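Local coordinates for protein diaminopimelate decarboxylase (Phaeodactylum tricornutum, PDB 7JPJ) that probably decarboxylates meso-diaminopimelate to lysine with pyridoxal 5'-phosphate as cofactor, the last step of lysine biosynthesis, and works as an obligate dimer, at residues A46-Y51 / D251-G256; I99-Q104 / V118-C123; N305-L310 / S349-G354. All blocks are in the same frame, centred on the assembly; numbering follows the deposited sequence.

Contact 1: A46-Y51 / D251-G256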
loop_
_atom_site.group_PDB
_atom_site.type_symbol
_atom_site.label_atom_id
_atom_site.label_comp_id
_atom_site.label_asym_id
_atom_site.label_seq_id
_atom_site.Cartn_x
_atom_site.Cartn_y
_atom_site.Cartn_z
ATOM N N ALA A 46 1.875 -8.281 -32.004
ATOM C CA ALA A 46 1.763 -7.637 -33.304
ATOM C C ALA A 46 2.484 -6.294 -33.351
ATOM O O ALA A 46 2.235 -5.493 -34.258
ATOM C CB ALA A 46 0.291 -7.463 -33.674
ATOM N N PHE A 47 3.365 -6.033 -32.389
ATOM C CA PHE A 47 4.093 -4.773 -32.348
ATOM C C PHE A 47 5.002 -4.657 -33.568
ATOM O O PHE A 47 5.717 -5.616 -33.895
ATOM C CB PHE A 47 4.916 -4.683 -31.062
ATOM C CG PHE A 47 5.347 -3.288 -30.706
ATOM C CD1 PHE A 47 6.503 -2.746 -31.246
ATOM C CD2 PHE A 47 4.606 -2.525 -29.818
ATOM C CE1 PHE A 47 6.905 -1.464 -30.916
ATOM C CE2 PHE A 47 5.003 -1.244 -29.482
ATOM C CZ PHE A 47 6.155 -0.713 -30.033
ATOM N N PRO A 48 5.001 -3.523 -34.265
ATOM C CA PRO A 48 5.869 -3.378 -35.443
ATOM C C PRO A 48 7.342 -3.476 -35.065
ATOM O O PRO A 48 7.818 -2.784 -34.162
ATOM C CB PRO A 48 5.512 -1.985 -35.975
ATOM C CG PRO A 48 4.158 -1.692 -35.405
ATOM C CD PRO A 48 4.134 -2.351 -34.066
ATOM N N ASN A 49 8.062 -4.352 -35.764
ATOM C CA ASN A 49 9.483 -4.559 -35.522
ATOM C C ASN A 49 10.205 -4.701 -36.853
ATOM O O ASN A 49 9.618 -5.118 -37.854
ATOM C CB ASN A 49 9.742 -5.796 -34.647
ATOM C CG ASN A 49 9.312 -7.085 -35.311
ATOM O OD1 ASN A 49 10.147 -7.884 -35.731
ATOM N ND2 ASN A 49 8.004 -7.301 -35.400
ATOM N N ALA A 50 11.491 -4.351 -36.854
ATOM C CA ALA A 50 12.284 -4.395 -38.075
ATOM C C ALA A 50 12.972 -5.743 -38.265
ATOM O O ALA A 50 12.876 -6.344 -39.341
ATOM C CB ALA A 50 13.321 -3.268 -38.072
ATOM N N TYR A 51 13.657 -6.238 -37.232
ATOM C CA TYR A 51 14.475 -7.439 -37.353
ATOM C C TYR A 51 14.202 -8.430 -36.227
ATOM O O TYR A 51 15.077 -9.229 -35.876
ATOM C CB TYR A 51 15.958 -7.074 -37.394
ATOM C CG TYR A 51 16.268 -5.952 -38.357
ATOM C CD1 TYR A 51 16.238 -6.166 -39.728
ATOM C CD2 TYR A 51 16.586 -4.681 -37.898
ATOM C CE1 TYR A 51 16.514 -5.146 -40.617
ATOM C CE2 TYR A 51 16.867 -3.652 -38.781
ATOM C CZ TYR A 51 16.829 -3.894 -40.140
ATOM O OH TYR A 51 17.103 -2.883 -41.031
ATOM N N ASP A 251 -1.846 3.341 -29.192
ATOM C CA ASP A 251 -1.985 2.525 -30.395
ATOM C C ASP A 251 -0.613 1.957 -30.739
ATOM O O ASP A 251 0.264 2.684 -31.219
ATOM C CB ASP A 251 -2.553 3.350 -31.548
ATOM C CG ASP A 251 -3.152 2.487 -32.649
ATOM O OD1 ASP A 251 -2.773 1.301 -32.762
ATOM O OD2 ASP A 251 -4.007 2.997 -33.404
ATOM N N LEU A 252 -0.427 0.657 -30.494
ATOM C CA LEU A 252 0.881 0.043 -30.698
ATOM C C LEU A 252 1.288 0.040 -32.166
ATOM O O LEU A 252 2.486 0.038 -32.473
ATOM C CB LEU A 252 0.885 -1.381 -30.145
ATOM C CG LEU A 252 0.645 -1.498 -28.640
ATOM C CD1 LEU A 252 0.882 -2.924 -28.166
ATOM C CD2 LEU A 252 1.532 -0.522 -27.887
ATOM N N GLN A 253 0.321 0.039 -33.084
ATOM C CA GLN A 253 0.663 0.084 -34.500
ATOM C C GLN A 253 1.138 1.473 -34.911
ATOM O O GLN A 253 2.031 1.604 -35.757
ATOM C CB GLN A 253 -0.535 -0.346 -35.346
ATOM C CG GLN A 253 -1.004 -1.767 -35.082
ATOM C CD GLN A 253 0.048 -2.802 -35.432
ATOM O OE1 GLN A 253 0.840 -2.617 -36.359
ATOM N NE2 GLN A 253 0.061 -3.905 -34.691
ATOM N N LYS A 254 0.563 2.522 -34.320
ATOM C CA LYS A 254 0.915 3.882 -34.718
ATOM C C LYS A 254 2.268 4.305 -34.161
ATOM O O LYS A 254 3.048 4.960 -34.860
ATOM C CB LYS A 254 -0.178 4.858 -34.278
ATOM C CG LYS A 254 -1.429 4.772 -35.124
ATOM C CD LYS A 254 -2.524 5.695 -34.627
ATOM C CE LYS A 254 -3.706 5.676 -35.586
ATOM N NZ LYS A 254 -4.019 4.282 -36.015
ATOM N N ILE A 255 2.565 3.954 -32.907
ATOM C CA ILE A 255 3.865 4.304 -32.343
ATOM C C ILE A 255 4.931 3.274 -32.687
ATOM O O ILE A 255 6.127 3.561 -32.558
ATOM C CB ILE A 255 3.792 4.470 -30.815
ATOM C CG1 ILE A 255 3.582 3.114 -30.141
ATOM C CG2 ILE A 255 2.688 5.450 -30.434
ATOM C CD1 ILE A 255 4.054 3.065 -28.710
ATOM N N GLY A 256 4.531 2.087 -33.132
ATOM C CA GLY A 256 5.472 1.026 -33.426
ATOM C C GLY A 256 6.251 1.212 -34.712
ATOM O O GLY A 256 7.436 0.877 -34.770
#

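Contact 2: I99-Q104 / V118-C123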
loop_
_atom_site.group_PDB
_atom_site.type_symbol
_atom_site.label_atom_id
_atom_site.label_comp_id
_atom_site.label_asym_id
_atom_site.label_seq_id
_atom_site.Cartn_x
_atom_site.Cartn_y
_atom_site.Cartn_z
ATOM N N ILE A 99 13.396 -15.519 -18.802
ATOM C CA ILE A 99 13.338 -14.516 -17.748
ATOM C C ILE A 99 14.540 -13.596 -17.885
ATOM O O ILE A 99 15.668 -14.063 -18.086
ATOM C CB ILE A 99 13.302 -15.165 -16.353
ATOM C CG1 ILE A 99 12.218 -16.244 -16.290
ATOM C CG2 ILE A 99 13.077 -14.110 -15.280
ATOM C CD1 ILE A 99 12.185 -17.002 -14.979
ATOM N N SER A 100 14.299 -12.291 -17.785
ATOM C CA SER A 100 15.354 -11.297 -17.657
ATOM C C SER A 100 15.165 -10.556 -16.341
ATOM O O SER A 100 14.033 -10.272 -15.936
ATOM C CB SER A 100 15.351 -10.315 -18.836
ATOM O OG SER A 100 14.262 -9.414 -18.754
ATOM N N LEU A 101 16.273 -10.249 -15.669
ATOM C CA LEU A 101 16.248 -9.666 -14.329
ATOM C C LEU A 101 16.745 -8.224 -14.383
ATOM O O LEU A 101 17.917 -7.973 -14.683
ATOM C CB LEU A 101 17.092 -10.495 -13.363
ATOM C CG LEU A 101 17.360 -9.895 -11.982
ATOM C CD1 LEU A 101 16.060 -9.647 -11.228
ATOM C CD2 LEU A 101 18.284 -10.798 -11.180
ATOM N N SER A 102 15.849 -7.285 -14.090
ATOM C CA SER A 102 16.181 -5.872 -13.932
ATOM C C SER A 102 15.665 -5.440 -12.566
ATOM O O SER A 102 14.453 -5.290 -12.378
ATOM C CB SER A 102 15.568 -5.022 -15.045
ATOM O OG SER A 102 15.547 -5.724 -16.277
ATOM N N THR A 103 16.576 -5.244 -11.616
ATOM C CA THR A 103 16.195 -5.059 -10.225
ATOM C C THR A 103 16.979 -3.907 -9.613
ATOM O O THR A 103 18.091 -3.591 -10.040
ATOM C CB THR A 103 16.429 -6.349 -9.415
ATOM O OG1 THR A 103 16.033 -6.146 -8.054
ATOM C CG2 THR A 103 17.895 -6.760 -9.459
ATOM N N GLN A 104 16.370 -3.271 -8.609
ATOM C CA GLN A 104 17.069 -2.298 -7.782
ATOM C C GLN A 104 17.966 -2.960 -6.747
ATOM O O GLN A 104 18.900 -2.321 -6.255
ATOM C CB GLN A 104 16.068 -1.386 -7.066
ATOM C CG GLN A 104 15.372 -0.374 -7.963
ATOM C CD GLN A 104 16.240 0.833 -8.264
ATOM O OE1 GLN A 104 17.149 0.765 -9.088
ATOM N NE2 GLN A 104 15.964 1.945 -7.595
ATOM N N VAL A 118 19.180 -17.473 -16.636
ATOM C CA VAL A 118 18.532 -16.180 -16.447
ATOM C C VAL A 118 19.449 -15.085 -16.971
ATOM O O VAL A 118 20.615 -14.987 -16.569
ATOM C CB VAL A 118 18.187 -15.953 -14.967
ATOM C CG1 VAL A 118 17.726 -14.522 -14.741
ATOM C CG2 VAL A 118 17.123 -16.943 -14.514
ATOM N N LYS A 119 18.925 -14.257 -17.871
ATOM C CA LYS A 119 19.681 -13.137 -18.413
ATOM C C LYS A 119 19.599 -11.949 -17.463
ATOM O O LYS A 119 18.507 -11.561 -17.036
ATOM C CB LYS A 119 19.146 -12.756 -19.793
ATOM C CG LYS A 119 19.074 -13.920 -20.773
ATOM C CD LYS A 119 18.664 -13.452 -22.155
ATOM C CE LYS A 119 18.740 -14.581 -23.171
ATOM N NZ LYS A 119 17.751 -15.657 -22.898
ATOM N N LEU A 120 20.751 -11.374 -17.130
ATOM C CA LEU A 120 20.822 -10.268 -16.186
ATOM C C LEU A 120 21.054 -8.956 -16.923
ATOM O O LEU A 120 21.943 -8.864 -17.777
ATOM C CB LEU A 120 21.937 -10.490 -15.162
ATOM C CG LEU A 120 22.189 -9.294 -14.237
ATOM C CD1 LEU A 120 20.980 -9.039 -13.346
ATOM C CD2 LEU A 120 23.443 -9.493 -13.404
ATOM N N ASN A 121 20.253 -7.948 -16.591
ATOM C CA ASN A 121 20.479 -6.579 -17.040
ATOM C C ASN A 121 21.072 -5.807 -15.867
ATOM O O ASN A 121 20.377 -5.528 -14.885
ATOM C CB ASN A 121 19.183 -5.934 -17.526
ATOM C CG ASN A 121 18.675 -6.541 -18.821
ATOM O OD1 ASN A 121 19.438 -7.130 -19.588
ATOM N ND2 ASN A 121 17.377 -6.402 -19.070
ATOM N N ALA A 122 22.360 -5.482 -15.963
ATOM C CA ALA A 122 23.034 -4.730 -14.912
ATOM C C ALA A 122 22.450 -3.325 -14.830
ATOM O O ALA A 122 22.422 -2.597 -15.828
ATOM C CB ALA A 122 24.535 -4.679 -15.179
ATOM N N CYS A 123 21.987 -2.939 -13.643
ATOM C CA CYS A 123 21.289 -1.676 -13.462
ATOM C C CYS A 123 22.106 -0.628 -12.719
ATOM O O CYS A 123 21.625 0.495 -12.539
ATOM C CB CYS A 123 19.962 -1.913 -12.734
ATOM S SG CYS A 123 18.780 -2.903 -13.693
#

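Contact 3: N305-L310 / S349-G354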
loop_
_atom_site.group_PDB
_atom_site.type_symbol
_atom_site.label_atom_id
_atom_site.label_comp_id
_atom_site.label_asym_id
_atom_site.label_seq_id
_atom_site.Cartn_x
_atom_site.Cartn_y
_atom_site.Cartn_z
ATOM N N ASN A 305 -22.253 20.348 1.296
ATOM C CA ASN A 305 -21.226 19.344 1.004
ATOM C C ASN A 305 -21.639 17.951 1.467
ATOM O O ASN A 305 -20.794 17.137 1.848
ATOM C CB ASN A 305 -19.873 19.724 1.615
ATOM C CG ASN A 305 -19.519 21.180 1.391
ATOM O OD1 ASN A 305 -20.376 22.060 1.470
ATOM N ND2 ASN A 305 -18.245 21.442 1.111
ATOM N N SER A 306 -22.936 17.664 1.439
ATOM C CA SER A 306 -23.411 16.350 1.832
ATOM C C SER A 306 -23.342 15.381 0.657
ATOM O O SER A 306 -23.342 15.774 -0.513
ATOM C CB SER A 306 -24.840 16.428 2.364
ATOM O OG SER A 306 -25.726 16.961 1.396
ATOM N N HIS A 307 -23.278 14.095 0.984
ATOM C CA HIS A 307 -23.110 13.056 -0.016
ATOM C C HIS A 307 -23.934 11.840 0.369
ATOM O O HIS A 307 -24.429 11.721 1.494
ATOM C CB HIS A 307 -21.635 12.658 -0.172
ATOM C CG HIS A 307 -20.754 13.768 -0.650
ATOM N ND1 HIS A 307 -20.382 14.824 0.154
ATOM C CD2 HIS A 307 -20.165 13.983 -1.850
ATOM C CE1 HIS A 307 -19.607 15.645 -0.532
ATOM N NE2 HIS A 307 -19.460 15.158 -1.751
ATOM N N THR A 308 -24.083 10.936 -0.593
ATOM C CA THR A 308 -24.557 9.583 -0.351
ATOM C C THR A 308 -23.377 8.639 -0.525
ATOM O O THR A 308 -22.698 8.676 -1.555
ATOM C CB THR A 308 -25.695 9.211 -1.305
ATOM O OG1 THR A 308 -26.897 9.869 -0.890
ATOM C CG2 THR A 308 -25.924 7.706 -1.309
ATOM N N PHE A 309 -23.123 7.816 0.489
ATOM C CA PHE A 309 -21.939 6.969 0.537
ATOM C C PHE A 309 -22.324 5.509 0.340
ATOM O O PHE A 309 -23.216 5.000 1.027
ATOM C CB PHE A 309 -21.202 7.131 1.869
ATOM C CG PHE A 309 -20.672 8.516 2.111
ATOM C CD1 PHE A 309 -21.485 9.503 2.641
ATOM C CD2 PHE A 309 -19.354 8.829 1.822
ATOM C CE1 PHE A 309 -20.994 10.775 2.869
ATOM C CE2 PHE A 309 -18.860 10.099 2.049
ATOM C CZ PHE A 309 -19.680 11.073 2.572
ATOM N N LEU A 310 -21.646 4.844 -0.593
ATOM C CA LEU A 310 -21.726 3.400 -0.754
ATOM C C LEU A 310 -20.498 2.776 -0.102
ATOM O O LEU A 310 -19.366 3.036 -0.526
ATOM C CB LEU A 310 -21.798 3.010 -2.228
ATOM C CG LEU A 310 -23.048 3.377 -3.030
ATOM C CD1 LEU A 310 -22.983 2.721 -4.393
ATOM C CD2 LEU A 310 -24.311 2.963 -2.297
ATOM N N SER A 349 -26.150 9.585 -7.994
ATOM C CA SER A 349 -24.781 10.026 -7.757
ATOM C C SER A 349 -24.368 9.699 -6.328
ATOM O O SER A 349 -25.050 10.083 -5.373
ATOM C CB SER A 349 -24.644 11.526 -8.007
ATOM O OG SER A 349 -24.693 11.821 -9.386
ATOM N N VAL A 350 -23.247 8.992 -6.180
ATOM C CA VAL A 350 -22.790 8.507 -4.885
ATOM C C VAL A 350 -21.279 8.675 -4.782
ATOM O O VAL A 350 -20.586 8.955 -5.762
ATOM C CB VAL A 350 -23.168 7.028 -4.646
ATOM C CG1 VAL A 350 -24.681 6.833 -4.710
ATOM C CG2 VAL A 350 -22.452 6.129 -5.643
ATOM N N VAL A 351 -20.784 8.507 -3.559
ATOM C CA VAL A 351 -19.364 8.369 -3.264
ATOM C C VAL A 351 -19.145 6.951 -2.762
ATOM O O VAL A 351 -19.951 6.433 -1.980
ATOM C CB VAL A 351 -18.899 9.405 -2.220
ATOM C CG1 VAL A 351 -17.483 9.112 -1.759
ATOM C CG2 VAL A 351 -18.998 10.809 -2.782
ATOM N N VAL A 352 -18.071 6.314 -3.222
ATOM C CA VAL A 352 -17.767 4.929 -2.878
ATOM C C VAL A 352 -16.596 4.918 -1.905
ATOM O O VAL A 352 -15.528 5.468 -2.202
ATOM C CB VAL A 352 -17.456 4.091 -4.128
ATOM C CG1 VAL A 352 -17.275 2.628 -3.753
ATOM C CG2 VAL A 352 -18.568 4.248 -5.155
ATOM N N VAL A 353 -16.792 4.291 -0.746
ATOM C CA VAL A 353 -15.761 4.212 0.280
ATOM C C VAL A 353 -15.450 2.750 0.568
ATOM O O VAL A 353 -16.248 1.846 0.302
ATOM C CB VAL A 353 -16.162 4.942 1.580
ATOM C CG1 VAL A 353 -16.460 6.410 1.303
ATOM C CG2 VAL A 353 -17.348 4.253 2.235
ATOM N N GLY A 354 -14.257 2.527 1.134
ATOM C CA GLY A 354 -13.818 1.191 1.473
ATOM C C GLY A 354 -14.157 0.797 2.902
ATOM O O GLY A 354 -14.600 1.606 3.715
#

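Contact 1: A46-Y51 / D251-G256
Phe47 and Pro48 lie against the first turn of helix 252-270, in van der Waals contact with Leu252 and with the helix backbone at Gly256. The Phe47 ring crosses the side chain of Leu252 at about a right angle, with CE2 of Phe47 3.9 Å from CD2 of Leu252. Its CG stands anti to the backbone N (chi1 -162°), and the ring carried there has the carbonyl oxygen of Leu252 over one face, offset toward the rim. CE1 of Phe47 also approaches CA of Gly256, at 3.8 Å. Glycine suits this point: having no side chain, it lets the compact proline ring sit against the helix backbone, with Pro48 CG 3.6 Å from Gly256 CA and Pro48 CB 3.5 Å from Gly256 C. Pro48 CD completes this packing 3.3 Å from Leu252 O.

The polar link is a single hydrogen bond at the exposed border. Gln253 NE2 donates to Ala46 O at 2.7 Å, from above the carbonyl plane, while its OE1 sits near Pro48 CG; the chain bends at chi2 (-63°), which sets CD. Glutamine suits the place because its chain is long enough to carry the amide from the helix to the loop carbonyl.

Within the segments, Asp251 occupies the N-cap position; its OD1 accepts a weak capping bond from Gln253 N, and its OD2 forms a salt bridge with Lys254 NZ.

Phe47 also touches Met276 and Ile278 of strand 275-278. The loop from helix 34-45 to strand 53-58 thus packs on a helix of the layer surrounding the parallel strands, as in the alpha/beta barrel of the fold-type III pyridoxal-phosphate enzymes.

Contact 2: I99-Q104 / V118-C123
Leu101 and Leu120 lie side by side on one face of the sheet and point the same way. In both, CG is anti to the backbone N (chi1 170° in Leu101), and Leu101 CD2 comes to 3.9 Å from Leu120 CD1. The same CD1 of Leu120 reaches over the backbone to 3.5 Å from Leu101 O. On this face Val118 CG1 adds a looser contact with Leu101 CB. Branched apolar residues suit a face covered by helix 83-91, whose Val86 touches both Leu101 and Val118, and, at Leu120, by Leu106.

The backbones that carry these side chains are parallel neighbours. Leu101 bonds both ways: its N donates to Lys119 O at 2.9 Å and its O accepts from Asn121 N at 3.0 Å, while Lys119 N donates to Ile99 O. Strand 99-101, helix 110-116 and strand 119-122 form a beta-alpha-beta unit, the repeating element of the TIM-barrel-like domain, with strands 77-80 and 141-147 as the neighbours on the two sides of the pair.

On the other side, the small polar Ser100 is paired with Lys119, whose long chain leads away. Farther along, Asn121 is directed toward the first strand, and its ND2 gives a weak hydrogen bond to Ser102 OG, 3.4 Å away; its OD1 is held by Arg199. An amide can serve both partners, donating with one atom and accepting with the other. Beyond the paired residues, Cys123 turns its side chain toward the first segment, with CB 3.7 Å from Thr103 O and SG 4.1 Å from Ser102 CB.

Contact 3: N305-L310 / S349-G354
Leu310 and Val350 meet on one face of a parallel strand pair, their side chains crossing with Leu310 CD1 3.7 Å from Val350 CG2. The other branch of Val350, CG1, turns to Thr308 CG2 at the same separation, so each methyl of this valine has its own partner. On the opposite face Phe309 and Val351 lie side by side, pointing the same way. Val353 CG1 comes in at the edge of the Phe309 ring, near its plane, 3.8 Å from CD2. Val351 spreads its methyls between two rings: CG1, anti to the backbone N (chi1 171°), approaches Phe309, while CG2 stands 3.5 Å from His307 CD2. Beta-branched valines are at home in extended strands and offer two methyls to such neighbours.

Three backbone hydrogen bonds hold these groups in register. Val351 N donates to Thr308 O at 2.8 Å, Val351 O accepts from Leu310 N at 2.7 Å, and Val353 N donates to Leu310 O at 2.9 Å. The short segments 308-310 and 349-353 make an angle of 44°.

Farther out, Thr308 OG1 is hydrogen-bonded to His300 ND1 of strand 289-300, which flanks the pair on one side; strand 373-379 flanks it on the other, with Leu378 against Val350. Pro170, Ser171 and Ser173 of the second subunit pack on His307, Phe309 and Val353 respectively, bringing the Phe309 face to the dimer interface. This is a parallel pair within the mixed, otherwise largely antiparallel sheet of the C-terminal beta domain characteristic of fold-type III decarboxylases.

Contacts 1 and 2 both belong to the pyridoxal-binding barrel, with contact 2 nested in the chain loop that contact 1 closes; their nearest atoms are about 14 Å apart. Contact 3 lies in the beta domain, its centre about 45 Å from that of contact 2. In contact 2, Ser102 has its side chain about 8 Å from that of Lys60, the predicted cofactor lysine, which carries no cofactor here. In contact 3, Val353 is about 11 Å, side chain to side chain, from Cys357, the predicted proton donor. The dimer relates the two regions: Gln104 of contact 2 is hydrogen-bonded to Lys311 and Gln296 of the second subunit. In contact 1 the side chain of Leu252 is about 12 Å from the bound D-lysine.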